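Local coordinates for galactitol 1-phosphate 5-dehydrogenase (Escherichia coli, PDB 4UEJ), which catalyses the NAD(+)-dependent oxidation of galactitol 1-phosphate to D-tagatose 6-phosphate as a zinc-containing alcohol dehydrogenase, at residues 127-132 against 301-306; 142-147 against 288-293; 152-157 against 295-300. All coordinates share one frame; numbering follows the deposited sequence.

Interaction 1 of 3, residues 127-132 against 301-306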
ATOM      1  N   ASN A 127      13.694   2.022 -28.216  1.00 15.79           N
ATOM      2  CA  ASN A 127      14.570   2.306 -27.078  1.00 14.90           C
ATOM      3  C   ASN A 127      15.232   3.682 -27.143  1.00 14.69           C
ATOM      4  O   ASN A 127      16.165   3.951 -26.393  1.00 15.42           O
ATOM      5  CB  ASN A 127      15.676   1.248 -26.959  1.00 15.60           C
ATOM      6  CG  ASN A 127      15.156  -0.112 -26.555  1.00 25.53           C
ATOM      7  OD1 ASN A 127      15.462  -1.118 -27.204  1.00 27.82           O
ATOM      8  ND2 ASN A 127      14.379  -0.159 -25.469  1.00 20.96           N
ATOM      9  N   VAL A 128      14.789   4.542 -28.053  1.00 15.18           N
ATOM     10  CA  VAL A 128      15.268   5.924 -28.025  1.00 15.07           C
ATOM     11  C   VAL A 128      14.100   6.892 -28.080  1.00 19.85           C
ATOM     12  O   VAL A 128      13.039   6.586 -28.634  1.00 16.07           O
ATOM     13  CB  VAL A 128      16.244   6.247 -29.177  1.00 16.16           C
ATOM     14  CG1 VAL A 128      17.524   5.431 -29.045  1.00 21.08           C
ATOM     15  CG2 VAL A 128      15.596   6.001 -30.517  1.00 17.47           C
ATOM     16  N   PHE A 129      14.326   8.064 -27.499  1.00 14.55           N
ATOM     17  CA  PHE A 129      13.313   9.093 -27.337  1.00 17.22           C
ATOM     18  C   PHE A 129      13.914  10.401 -27.811  1.00 15.10           C
ATOM     19  O   PHE A 129      14.918  10.847 -27.278  1.00 17.77           O
ATOM     20  CB  PHE A 129      12.870   9.163 -25.873  1.00 13.28           C
ATOM     21  CG  PHE A 129      11.979  10.323 -25.538  1.00 14.18           C
ATOM     22  CD1 PHE A 129      10.609  10.237 -25.724  1.00 21.64           C
ATOM     23  CD2 PHE A 129      12.504  11.476 -24.964  1.00 17.55           C
ATOM     24  CE1 PHE A 129       9.779  11.295 -25.383  1.00 22.97           C
ATOM     25  CE2 PHE A 129      11.682  12.532 -24.623  1.00 21.31           C
ATOM     26  CZ  PHE A 129      10.314  12.440 -24.839  1.00 23.46           C
ATOM     27  N   ALA A 130      13.313  10.986 -28.840  1.00 16.12           N
ATOM     28  CA  ALA A 130      13.887  12.158 -29.492  1.00 19.89           C
ATOM     29  C   ALA A 130      13.837  13.379 -28.587  1.00 16.69           C
ATOM     30  O   ALA A 130      12.809  13.662 -27.986  1.00 16.82           O
ATOM     31  CB  ALA A 130      13.164  12.442 -30.799  1.00 20.97           C
ATOM     32  N   LEU A 131      14.956  14.094 -28.512  1.00 21.62           N
ATOM     33  CA  LEU A 131      15.062  15.318 -27.720  1.00 20.10           C
ATOM     34  C   LEU A 131      14.767  16.543 -28.576  1.00 18.33           C
ATOM     35  O   LEU A 131      15.006  16.532 -29.785  1.00 19.52           O
ATOM     36  CB  LEU A 131      16.468  15.445 -27.114  1.00 23.30           C
ATOM     37  CG  LEU A 131      17.011  14.208 -26.404  1.00 26.74           C
ATOM     38  CD1 LEU A 131      18.422  14.432 -25.885  1.00 31.02           C
ATOM     39  CD2 LEU A 131      16.080  13.861 -25.294  1.00 19.85           C
ATOM     40  N   PRO A 132      14.266  17.612 -27.950  1.00 22.86           N
ATOM     41  CA  PRO A 132      14.188  18.894 -28.656  1.00 26.89           C
ATOM     42  C   PRO A 132      15.574  19.302 -29.131  1.00 28.13           C
ATOM     43  O   PRO A 132      16.559  19.058 -28.434  1.00 29.83           O
ATOM     44  CB  PRO A 132      13.657  19.861 -27.592  1.00 30.13           C
ATOM     45  CG  PRO A 132      12.995  18.994 -26.581  1.00 28.75           C
ATOM     46  CD  PRO A 132      13.786  17.711 -26.563  1.00 24.41           C
ATOM     47  N   THR A 301       6.507  14.689 -20.397  1.00 10.87           N
ATOM     48  CA  THR A 301       6.526  15.658 -19.303  1.00 12.75           C
ATOM     49  C   THR A 301       7.956  16.027 -18.895  1.00 11.10           C
ATOM     50  O   THR A 301       8.262  17.199 -18.687  1.00 10.80           O
ATOM     51  CB  THR A 301       5.767  15.133 -18.070  1.00 13.39           C
ATOM     52  OG1 THR A 301       4.409  14.872 -18.438  1.00 16.52           O
ATOM     53  CG2 THR A 301       5.781  16.159 -16.947  1.00 11.33           C
ATOM     54  N   ALA A 302       8.837  15.033 -18.812  1.00 10.10           N
ATOM     55  CA  ALA A 302      10.210  15.284 -18.383  1.00 10.10           C
ATOM     56  C   ALA A 302      10.884  16.222 -19.367  1.00 11.82           C
ATOM     57  O   ALA A 302      11.557  17.177 -18.977  1.00 11.29           O
ATOM     58  CB  ALA A 302      10.996  13.982 -18.270  1.00 10.44           C
ATOM     59  N   SER A 303      10.693  15.939 -20.643  1.00 11.43           N
ATOM     60  CA  SER A 303      11.269  16.764 -21.679  1.00 12.34           C
ATOM     61  C   SER A 303      10.733  18.191 -21.575  1.00 13.67           C
ATOM     62  O   SER A 303      11.487  19.157 -21.654  1.00 12.93           O
ATOM     63  CB  SER A 303      10.974  16.177 -23.055  1.00 15.05           C
ATOM     64  OG  SER A 303      11.622  16.961 -24.044  1.00 19.90           O
ATOM     65  N   ARG A 304       9.431  18.322 -21.373  1.00 12.19           N
ATOM     66  CA  ARG A 304       8.824  19.645 -21.334  1.00 13.89           C
ATOM     67  C   ARG A 304       9.271  20.456 -20.133  1.00 14.04           C
ATOM     68  O   ARG A 304       9.591  21.635 -20.277  1.00 12.85           O
ATOM     69  CB  ARG A 304       7.309  19.520 -21.355  1.00 12.39           C
ATOM     70  CG  ARG A 304       6.818  18.997 -22.686  1.00 13.28           C
ATOM     71  CD  ARG A 304       5.350  18.607 -22.615  1.00 18.08           C
ATOM     72  NE  ARG A 304       4.873  18.183 -23.926  1.00 18.53           N
ATOM     73  CZ  ARG A 304       3.603  17.922 -24.212  1.00 20.65           C
ATOM     74  NH1 ARG A 304       2.673  18.040 -23.274  1.00 22.97           N
ATOM     75  NH2 ARG A 304       3.270  17.553 -25.438  1.00 19.22           N
ATOM     76  N   LEU A 305       9.304  19.834 -18.959  1.00 11.11           N
ATOM     77  CA  LEU A 305       9.748  20.526 -17.750  1.00 10.81           C
ATOM     78  C   LEU A 305      11.181  21.025 -17.925  1.00 12.17           C
ATOM     79  O   LEU A 305      11.524  22.124 -17.488  1.00 12.89           O
ATOM     80  CB  LEU A 305       9.647  19.609 -16.532  1.00 10.03           C
ATOM     81  CG  LEU A 305       8.207  19.296 -16.117  1.00 11.56           C
ATOM     82  CD1 LEU A 305       8.213  18.293 -14.980  1.00 15.80           C
ATOM     83  CD2 LEU A 305       7.473  20.564 -15.711  1.00 12.22           C
ATOM     84  N   LEU A 306      12.017  20.209 -18.556  1.00 11.54           N
ATOM     85  CA  LEU A 306      13.391  20.625 -18.831  1.00 12.43           C
ATOM     86  C   LEU A 306      13.424  21.820 -19.770  1.00 18.03           C
ATOM     87  O   LEU A 306      14.130  22.802 -19.533  1.00 16.11           O
ATOM     88  CB  LEU A 306      14.187  19.461 -19.433  1.00 15.49           C
ATOM     89  CG  LEU A 306      14.704  18.409 -18.449  1.00 17.02           C
ATOM     90  CD1 LEU A 306      15.166  17.133 -19.177  1.00 16.50           C
ATOM     91  CD2 LEU A 306      15.844  18.981 -17.631  1.00 17.77           C
TER
HETATM   92  O   HOH W   1      11.302  15.433 -26.516  1.00 30.56           O

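Interaction 2 of 3, residues 142-147 against 288-293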
ATOM      1  N   PHE A 142      19.366  12.891 -18.164  1.00 11.70           N
ATOM      2  CA  PHE A 142      18.595  12.996 -16.928  1.00 10.92           C
ATOM      3  C   PHE A 142      17.130  12.688 -17.133  1.00 14.36           C
ATOM      4  O   PHE A 142      16.376  12.604 -16.161  1.00  9.54           O
ATOM      5  CB  PHE A 142      18.743  14.392 -16.312  1.00 11.26           C
ATOM      6  CG  PHE A 142      20.054  14.599 -15.615  1.00 12.84           C
ATOM      7  CD1 PHE A 142      21.161  15.026 -16.320  1.00 13.03           C
ATOM      8  CD2 PHE A 142      20.183  14.334 -14.261  1.00 15.94           C
ATOM      9  CE1 PHE A 142      22.379  15.217 -15.681  1.00 20.83           C
ATOM     10  CE2 PHE A 142      21.398  14.522 -13.618  1.00 19.55           C
ATOM     11  CZ  PHE A 142      22.499  14.961 -14.335  1.00 15.89           C
ATOM     12  N   ILE A 143      16.723  12.504 -18.387  1.00 11.74           N
ATOM     13  CA  ILE A 143      15.304  12.266 -18.647  1.00 13.06           C
ATOM     14  C   ILE A 143      14.804  10.990 -17.987  1.00 12.48           C
ATOM     15  O   ILE A 143      13.750  11.000 -17.352  1.00 10.05           O
ATOM     16  CB  ILE A 143      15.018  12.211 -20.143  1.00 12.55           C
ATOM     17  CG1 ILE A 143      15.258  13.590 -20.745  1.00 18.86           C
ATOM     18  CG2 ILE A 143      13.578  11.768 -20.407  1.00 11.37           C
ATOM     19  CD1 ILE A 143      14.743  13.703 -22.143  1.00 29.55           C
ATOM     20  N   GLU A 144      15.552   9.899 -18.131  1.00  9.81           N
ATOM     21  CA  GLU A 144      15.165   8.641 -17.526  1.00 10.32           C
ATOM     22  C   GLU A 144      15.022   8.759 -15.986  1.00 10.01           C
ATOM     23  O   GLU A 144      13.973   8.377 -15.440  1.00 10.33           O
ATOM     24  CB  GLU A 144      16.155   7.544 -17.944  1.00 13.24           C
ATOM     25  CG  GLU A 144      15.634   6.128 -17.790  1.00  9.49           C
ATOM     26  CD  GLU A 144      15.832   5.575 -16.408  1.00 11.97           C
ATOM     27  OE1 GLU A 144      16.503   6.241 -15.593  1.00 13.20           O
ATOM     28  OE2 GLU A 144      15.295   4.481 -16.125  1.00 16.11           O
ATOM     29  N   PRO A 145      16.029   9.325 -15.284  1.00 11.34           N
ATOM     30  CA  PRO A 145      15.804   9.438 -13.834  1.00 12.70           C
ATOM     31  C   PRO A 145      14.684  10.423 -13.439  1.00 10.26           C
ATOM     32  O   PRO A 145      14.031  10.187 -12.405  1.00 11.14           O
ATOM     33  CB  PRO A 145      17.181   9.891 -13.295  1.00 14.08           C
ATOM     34  CG  PRO A 145      17.951  10.353 -14.479  1.00 16.48           C
ATOM     35  CD  PRO A 145      17.449   9.532 -15.631  1.00 13.21           C
ATOM     36  N   ILE A 146      14.422  11.452 -14.244  1.00  8.13           N
ATOM     37  CA  ILE A 146      13.263  12.317 -13.992  1.00  7.91           C
ATOM     38  C   ILE A 146      11.980  11.500 -14.038  1.00  8.75           C
ATOM     39  O   ILE A 146      11.110  11.624 -13.175  1.00  8.80           O
ATOM     40  CB  ILE A 146      13.172  13.447 -15.006  1.00  8.37           C
ATOM     41  CG1 ILE A 146      14.322  14.424 -14.772  1.00  8.91           C
ATOM     42  CG2 ILE A 146      11.853  14.225 -14.849  1.00  8.28           C
ATOM     43  CD1 ILE A 146      14.505  15.347 -15.920  1.00 10.35           C
ATOM     44  N   THR A 147      11.873  10.642 -15.045  1.00  7.64           N
ATOM     45  CA  THR A 147      10.624   9.908 -15.209  1.00  9.65           C
ATOM     46  C   THR A 147      10.351   8.927 -14.083  1.00 10.73           C
ATOM     47  O   THR A 147       9.218   8.525 -13.919  1.00  8.99           O
ATOM     48  CB  THR A 147      10.552   9.127 -16.541  1.00  7.92           C
ATOM     49  OG1 THR A 147      11.568   8.113 -16.581  1.00 10.50           O
ATOM     50  CG2 THR A 147      10.684  10.097 -17.734  1.00  8.44           C
ATOM     51  N   MET A 288       9.798   1.051 -12.253  0.55 17.32           N
ATOM     52  CA  MET A 288      10.308   1.659 -13.465  0.55 15.31           C
ATOM     53  C   MET A 288       9.604   2.971 -13.782  0.55 15.79           C
ATOM     54  O   MET A 288       9.367   3.782 -12.891  0.55 14.84           O
ATOM     55  CB  MET A 288      10.208   0.677 -14.629  0.55 14.37           C
ATOM     56  CG  MET A 288      11.084  -0.535 -14.419  0.55 18.63           C
ATOM     57  SD  MET A 288      11.425  -1.443 -15.928  0.55 21.12           S
ATOM     58  CE  MET A 288      10.457  -2.919 -15.671  0.55 36.77           C
ATOM     59  N   ASN A 289       9.318   3.214 -15.053  1.00 13.75           N
ATOM     60  CA  ASN A 289       8.902   4.548 -15.437  1.00 14.62           C
ATOM     61  C   ASN A 289       8.197   4.668 -16.777  1.00 16.59           C
ATOM     62  O   ASN A 289       8.525   5.536 -17.587  1.00 17.39           O
ATOM     63  CB  ASN A 289      10.137   5.469 -15.417  1.00 20.28           C
ATOM     64  CG  ASN A 289      11.441   4.770 -15.859  1.00 20.72           C
ATOM     65  OD1 ASN A 289      11.823   3.689 -15.378  1.00 15.06           O
ATOM     66  ND2 ASN A 289      12.153   5.424 -16.754  1.00 25.22           N
ATOM     67  N   TYR A 290       7.209   3.812 -17.003  1.00 12.28           N
ATOM     68  CA  TYR A 290       6.572   3.736 -18.306  1.00 15.73           C
ATOM     69  C   TYR A 290       5.081   3.671 -18.180  1.00 21.40           C
ATOM     70  O   TYR A 290       4.543   3.194 -17.177  1.00 22.48           O
ATOM     71  CB  TYR A 290       7.067   2.517 -19.091  1.00 18.11           C
ATOM     72  CG  TYR A 290       8.559   2.486 -19.132  1.00 16.27           C
ATOM     73  CD1 TYR A 290       9.249   3.278 -20.032  1.00 16.96           C
ATOM     74  CD2 TYR A 290       9.281   1.709 -18.240  1.00 14.12           C
ATOM     75  CE1 TYR A 290      10.617   3.290 -20.056  1.00 14.01           C
ATOM     76  CE2 TYR A 290      10.648   1.706 -18.262  1.00 14.31           C
ATOM     77  CZ  TYR A 290      11.312   2.506 -19.176  1.00 17.30           C
ATOM     78  OH  TYR A 290      12.682   2.528 -19.218  1.00 14.53           O
ATOM     79  N   SER A 291       4.421   4.160 -19.218  1.00 18.91           N
ATOM     80  CA  SER A 291       2.982   4.058 -19.323  1.00 23.11           C
ATOM     81  C   SER A 291       2.599   4.159 -20.790  1.00 20.40           C
ATOM     82  O   SER A 291       3.446   4.387 -21.655  1.00 21.02           O
ATOM     83  CB  SER A 291       2.289   5.143 -18.490  1.00 23.22           C
ATOM     84  OG  SER A 291       2.673   6.438 -18.913  1.00 23.73           O
ATOM     85  N   SER A 292       1.319   3.968 -21.069  0.75 21.96           N
ATOM     86  CA  SER A 292       0.829   3.991 -22.440  0.75 24.08           C
ATOM     87  C   SER A 292       0.295   5.375 -22.804  0.75 25.26           C
ATOM     88  O   SER A 292      -0.329   6.031 -21.970  0.75 27.43           O
ATOM     89  CB  SER A 292      -0.255   2.930 -22.623  0.75 23.61           C
ATOM     90  OG  SER A 292      -0.892   3.076 -23.875  0.75 26.01           O
ATOM     91  N   PRO A 293       0.534   5.824 -24.051  1.00 24.54           N
ATOM     92  CA  PRO A 293       1.279   5.104 -25.092  1.00 29.10           C
ATOM     93  C   PRO A 293       2.791   5.165 -24.896  1.00 28.55           C
ATOM     94  O   PRO A 293       3.315   6.193 -24.462  1.00 26.91           O
ATOM     95  CB  PRO A 293       0.868   5.826 -26.373  1.00 30.52           C
ATOM     96  CG  PRO A 293       0.612   7.218 -25.932  1.00 29.07           C
ATOM     97  CD  PRO A 293       0.050   7.129 -24.538  1.00 26.98           C
TER
HETATM   98  O   HOH W   2      13.666   2.705 -16.905  1.00 15.50           O

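Interaction 3 of 3, residues 152-157 against 295-300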
ATOM      1  N   ALA A 152       5.940   7.677 -10.332  1.00  6.75           N
ATOM      2  CA  ALA A 152       5.328   7.582  -8.997  1.00  6.72           C
ATOM      3  C   ALA A 152       4.218   8.612  -8.803  1.00  7.24           C
ATOM      4  O   ALA A 152       3.145   8.256  -8.296  1.00  8.67           O
ATOM      5  CB  ALA A 152       6.369   7.723  -7.918  1.00 10.09           C
ATOM      6  N   PHE A 153       4.449   9.872  -9.192  1.00  6.66           N
ATOM      7  CA  PHE A 153       3.374  10.880  -9.139  1.00  9.23           C
ATOM      8  C   PHE A 153       2.154  10.456  -9.963  1.00 10.89           C
ATOM      9  O   PHE A 153       1.004  10.636  -9.553  1.00 10.77           O
ATOM     10  CB  PHE A 153       3.862  12.249  -9.638  1.00  6.95           C
ATOM     11  CG  PHE A 153       4.898  12.891  -8.757  1.00 14.83           C
ATOM     12  CD1 PHE A 153       5.010  12.552  -7.419  1.00 13.34           C
ATOM     13  CD2 PHE A 153       5.778  13.828  -9.277  1.00 18.04           C
ATOM     14  CE1 PHE A 153       5.968  13.147  -6.607  1.00 14.93           C
ATOM     15  CE2 PHE A 153       6.741  14.427  -8.463  1.00 15.77           C
ATOM     16  CZ  PHE A 153       6.845  14.073  -7.138  1.00 10.83           C
ATOM     17  N   HIS A 154       2.407   9.900 -11.140  1.00  9.19           N
ATOM     18  CA  HIS A 154       1.328   9.441 -12.006  1.00 11.33           C
ATOM     19  C   HIS A 154       0.496   8.354 -11.338  1.00 12.96           C
ATOM     20  O   HIS A 154      -0.733   8.392 -11.381  1.00 11.06           O
ATOM     21  CB  HIS A 154       1.897   8.921 -13.329  1.00 14.73           C
ATOM     22  CG  HIS A 154       0.855   8.410 -14.273  1.00 23.20           C
ATOM     23  ND1 HIS A 154       1.123   7.458 -15.232  1.00 33.65           N
ATOM     24  CD2 HIS A 154      -0.454   8.725 -14.413  1.00 31.62           C
ATOM     25  CE1 HIS A 154       0.022   7.202 -15.916  1.00 32.00           C
ATOM     26  NE2 HIS A 154      -0.949   7.959 -15.440  1.00 32.29           N
ATOM     27  N   LEU A 155       1.162   7.401 -10.700  1.00  9.42           N
ATOM     28  CA  LEU A 155       0.435   6.320 -10.016  1.00  8.70           C
ATOM     29  C   LEU A 155      -0.396   6.863  -8.866  1.00 10.49           C
ATOM     30  O   LEU A 155      -1.414   6.284  -8.525  1.00 11.88           O
ATOM     31  CB  LEU A 155       1.390   5.261  -9.488  1.00  8.49           C
ATOM     32  CG  LEU A 155       2.096   4.423 -10.563  1.00 11.27           C
ATOM     33  CD1 LEU A 155       3.061   3.465  -9.890  1.00 15.75           C
ATOM     34  CD2 LEU A 155       1.093   3.671 -11.412  1.00 17.02           C
ATOM     35  N   ALA A 156       0.041   7.978  -8.295  1.00  8.26           N
ATOM     36  CA  ALA A 156      -0.663   8.608  -7.177  1.00 10.39           C
ATOM     37  C   ALA A 156      -1.724   9.603  -7.628  1.00 12.70           C
ATOM     38  O   ALA A 156      -2.301  10.299  -6.799  1.00 11.54           O
ATOM     39  CB  ALA A 156       0.329   9.305  -6.264  1.00 13.48           C
ATOM     40  N   GLN A 157      -1.978   9.652  -8.932  1.00 10.10           N
ATOM     41  CA  GLN A 157      -2.955  10.561  -9.535  1.00 12.56           C
ATOM     42  C   GLN A 157      -2.536  12.025  -9.339  1.00 13.82           C
ATOM     43  O   GLN A 157      -3.371  12.910  -9.160  1.00 13.37           O
ATOM     44  CB  GLN A 157      -4.363  10.321  -8.973  1.00 16.70           C
ATOM     45  CG  GLN A 157      -5.014   9.016  -9.434  1.00 26.92           C
ATOM     46  CD  GLN A 157      -4.387   7.779  -8.807  1.00 39.37           C
ATOM     47  OE1 GLN A 157      -4.201   7.703  -7.587  1.00 36.79           O
ATOM     48  NE2 GLN A 157      -4.056   6.799  -9.643  1.00 45.54           N
ATOM     49  N   PRO A 295       6.700   5.593 -24.818  1.00 18.99           N
ATOM     50  CA  PRO A 295       7.113   5.151 -23.479  1.00 16.24           C
ATOM     51  C   PRO A 295       6.294   5.746 -22.342  1.00 16.60           C
ATOM     52  O   PRO A 295       6.487   5.362 -21.187  1.00 15.92           O
ATOM     53  CB  PRO A 295       8.563   5.634 -23.390  1.00 18.03           C
ATOM     54  CG  PRO A 295       8.559   6.900 -24.200  1.00 18.36           C
ATOM     55  CD  PRO A 295       7.619   6.611 -25.360  1.00 18.65           C
ATOM     56  N   GLY A 296       5.405   6.686 -22.649  1.00 14.07           N
ATOM     57  CA  GLY A 296       4.501   7.189 -21.629  1.00 13.02           C
ATOM     58  C   GLY A 296       4.572   8.687 -21.454  1.00 15.85           C
ATOM     59  O   GLY A 296       5.567   9.319 -21.813  1.00 15.40           O
ATOM     60  N   GLN A 297       3.506   9.261 -20.906  1.00 15.18           N
ATOM     61  CA  GLN A 297       3.456  10.698 -20.721  1.00 16.50           C
ATOM     62  C   GLN A 297       4.591  11.192 -19.836  1.00 14.31           C
ATOM     63  O   GLN A 297       5.006  12.349 -19.966  1.00 12.81           O
ATOM     64  CB  GLN A 297       2.108  11.122 -20.139  1.00 24.00           C
ATOM     65  CG  GLN A 297       1.918  10.784 -18.675  1.00 35.65           C
ATOM     66  CD  GLN A 297       1.464  11.990 -17.878  1.00 52.04           C
ATOM     67  OE1 GLN A 297       1.640  13.133 -18.310  1.00 57.93           O
ATOM     68  NE2 GLN A 297       0.874  11.745 -16.713  1.00 54.85           N
ATOM     69  N   GLU A 298       5.118  10.325 -18.966  1.00 10.58           N
ATOM     70  CA  GLU A 298       6.234  10.716 -18.091  1.00 13.31           C
ATOM     71  C   GLU A 298       7.409  11.278 -18.896  1.00 11.63           C
ATOM     72  O   GLU A 298       8.058  12.248 -18.494  1.00  9.96           O
ATOM     73  CB  GLU A 298       6.723   9.528 -17.249  1.00 16.27           C
ATOM     74  CG  GLU A 298       5.720   8.994 -16.208  1.00 20.24           C
ATOM     75  CD  GLU A 298       4.840   7.871 -16.752  1.00 19.70           C
ATOM     76  OE1 GLU A 298       4.553   7.874 -17.972  1.00 17.29           O
ATOM     77  OE2 GLU A 298       4.433   6.977 -15.966  1.00 26.63           O
ATOM     78  N   TRP A 299       7.687  10.644 -20.023  1.00 10.94           N
ATOM     79  CA  TRP A 299       8.811  11.025 -20.869  1.00 11.43           C
ATOM     80  C   TRP A 299       8.595  12.389 -21.534  1.00 11.69           C
ATOM     81  O   TRP A 299       9.489  13.231 -21.521  1.00 14.24           O
ATOM     82  CB  TRP A 299       9.050   9.920 -21.905  1.00 12.31           C
ATOM     83  CG  TRP A 299       9.597   8.717 -21.213  1.00 12.19           C
ATOM     84  CD1 TRP A 299       8.902   7.826 -20.430  1.00 12.05           C
ATOM     85  CD2 TRP A 299      10.965   8.313 -21.163  1.00 12.46           C
ATOM     86  NE1 TRP A 299       9.761   6.876 -19.916  1.00 12.97           N
ATOM     87  CE2 TRP A 299      11.036   7.157 -20.354  1.00 12.57           C
ATOM     88  CE3 TRP A 299      12.146   8.806 -21.740  1.00 12.89           C
ATOM     89  CZ2 TRP A 299      12.234   6.493 -20.106  1.00 12.77           C
ATOM     90  CZ3 TRP A 299      13.327   8.152 -21.490  1.00 13.20           C
ATOM     91  CH2 TRP A 299      13.366   7.003 -20.683  1.00 15.91           C
ATOM     92  N   GLU A 300       7.403  12.606 -22.087  1.00 14.80           N
ATOM     93  CA  GLU A 300       7.041  13.914 -22.635  1.00 17.68           C
ATOM     94  C   GLU A 300       7.063  14.989 -21.566  1.00 13.03           C
ATOM     95  O   GLU A 300       7.587  16.075 -21.791  1.00 14.50           O
ATOM     96  CB  GLU A 300       5.652  13.894 -23.282  1.00 21.50           C
ATOM     97  CG  GLU A 300       5.480  12.903 -24.400  1.00 39.64           C
ATOM     98  CD  GLU A 300       4.221  13.172 -25.196  1.00 50.77           C
ATOM     99  OE1 GLU A 300       3.169  13.430 -24.567  1.00 51.02           O
ATOM    100  OE2 GLU A 300       4.287  13.132 -26.445  1.00 56.41           O
TER

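Interaction 1 of 3, residues 127-132 against 301-306
Ser303 meets both Phe129 and Pro132, and it uses a different atom for each. Its CB lies at the edge of the Phe129 ring, near the ring plane. The closest approach there is 4.0 Å, from Phe129 CE2 to Ser303 CB. Its OG turns to the proline, with Pro132 CD 3.4 Å from Ser303 OG and Pro132 CG nearly as close. The serine hydroxyl stands anti to the backbone N (chi1 -176°), which carries it out from the helix toward the strand side. Phe129 has the same kind of first torsion (chi1 171°). That swings the ring off the strand and presents its CE2-CZ rim to the helix. No direct hydrogen bond joins 127-132 to 301-306. A water bridges them instead. It donates to Ala130 O at 2.8 Å and lies 2.9 Å from Ser303 OG, to which it is also hydrogen-bonded. Phe129 sits on strand 128-130 of the GroES-like domain, and its backbone pairs with Ala82 of strand 80-83. Ser303 belongs to helix 297-307, in the sequence range of the zinc-binding dehydrogenase family. The contact is thus small, without a direct hydrogen bond, and joined by one water. One ring edge and one proline ring cover a buried serine, and the bridging water gives the strand carbonyl and the serine hydroxyl a shared polar partner.

Interaction 2 of 3, residues 142-147 against 288-293
Asn289 is the hub of this contact, and its side-chain amide faces Glu144 and Thr147 on one turn of helix. The direct hydrogen bonds come from ND2. Asn289 ND2 donates to Thr147 OG1 at 2.8 Å, with the oxygen tilted 24° out of the amide plane. It also makes a weak bond to Glu144 OE2, 3.3 Å from Asn289 ND2. The carboxylate and amide planes are almost perpendicular, 88° apart. Within the helix, Thr147 OG1 gives its own proton to Glu144 O at 2.7 Å. The torsion chi1 of 64°, with OG1 between the backbone N and the carbonyl carbon, suits this bond. The hydroxyl proton is thereby spent on the helix, and the oxygen is left to accept from Asn289.

A second group of bonds runs through water. One water donates to Glu144 OE2 and to Asn289 OD1, 2.6 Å from the latter, and accepts from Tyr290 OH. It therefore ties three side chains together. The Glu144 chain bends at chi2, which helps bring OE2 to both the water and the amide.

The carbon contact across is modest: Thr147 CB rests 3.8 Å from Asn289 CB. Within the loop, the Asn289 amide carbon CG lies over one face of the Tyr290 ring, toward its rim.

Relatives suggest Glu144 as a ligand of the catalytic zinc. Here its side chain is about 4 Å from the zinc ion at its nearest atom, too far for direct coordination. The contact joins the first turns of helix 143-155 to the loop between strand 282-285 and helix 297-307. Trp299 of helix 297-307 touches Glu144 and bonds to Asn289 O, strand 60-68 meets Glu144 through Glu60, and helix 171-182 packs on Pro145 and Ile146.

Interaction 3 of 3, residues 152-157 against 295-300
His154 reaches from the last turn of helix 143-155 to Gln297 and Glu298, in the first turn of helix 297-307. Gly296 is the N-cap residue of the second helix. The first helix ends in a Schellman motif, with Gln157 at positive phi as the C-prime residue. The closer side of the contact is the one toward Glu298, which is buried. There Glu298 OE2 sits at the edge of the imidazole, near its plane, and takes a weak hydrogen bond from His154 ND1. The N-H...O angle is 155°. The same OE2 also bonds to His151, while OE1 bonds to Ser291. Both carboxylate oxygens thus have hydrogen-bond partners, which probably steadies the negative charge.

The other side is looser and nearer solvent, since Gln297 is exposed. Its NE2 lies over one face of the His154 ring, offset toward the rim, with the amide turned nearly upright, 87° to the ring. This approach is a van der Waals contact. With chi1 at 179° the imidazole is held extended from its own helix toward helix 297-307, which puts it within reach of both partners. His154 CD2 lies 4.0 Å from Gln297 NE2, whereas His154 ND1 lies 3.4 Å from Glu298 OE2.

The three contacts cluster along helix 297-307 and the loop before it. Along the chain 127-132, 142-147 and 152-157 come first, then 288-293, 295-300 and 301-306. Interactions 2 and 3 both nest inside the loop closed by interaction 1, and they cross each other. Centres of interactions 2 and 3 are 7 Å apart, those of 1 and 2 10 Å, and those of 1 and 3 13 Å. Ile143 packs on Leu131, and Ile146 on Ala302, joining interactions 1 and 2. Interaction 1 ties strand 128-130 of the GroES-like domain to helix 297-307. Interactions 2 and 3 join helix 143-155 to that helix and its preceding loop, next to the catalytic zinc site at interaction 2.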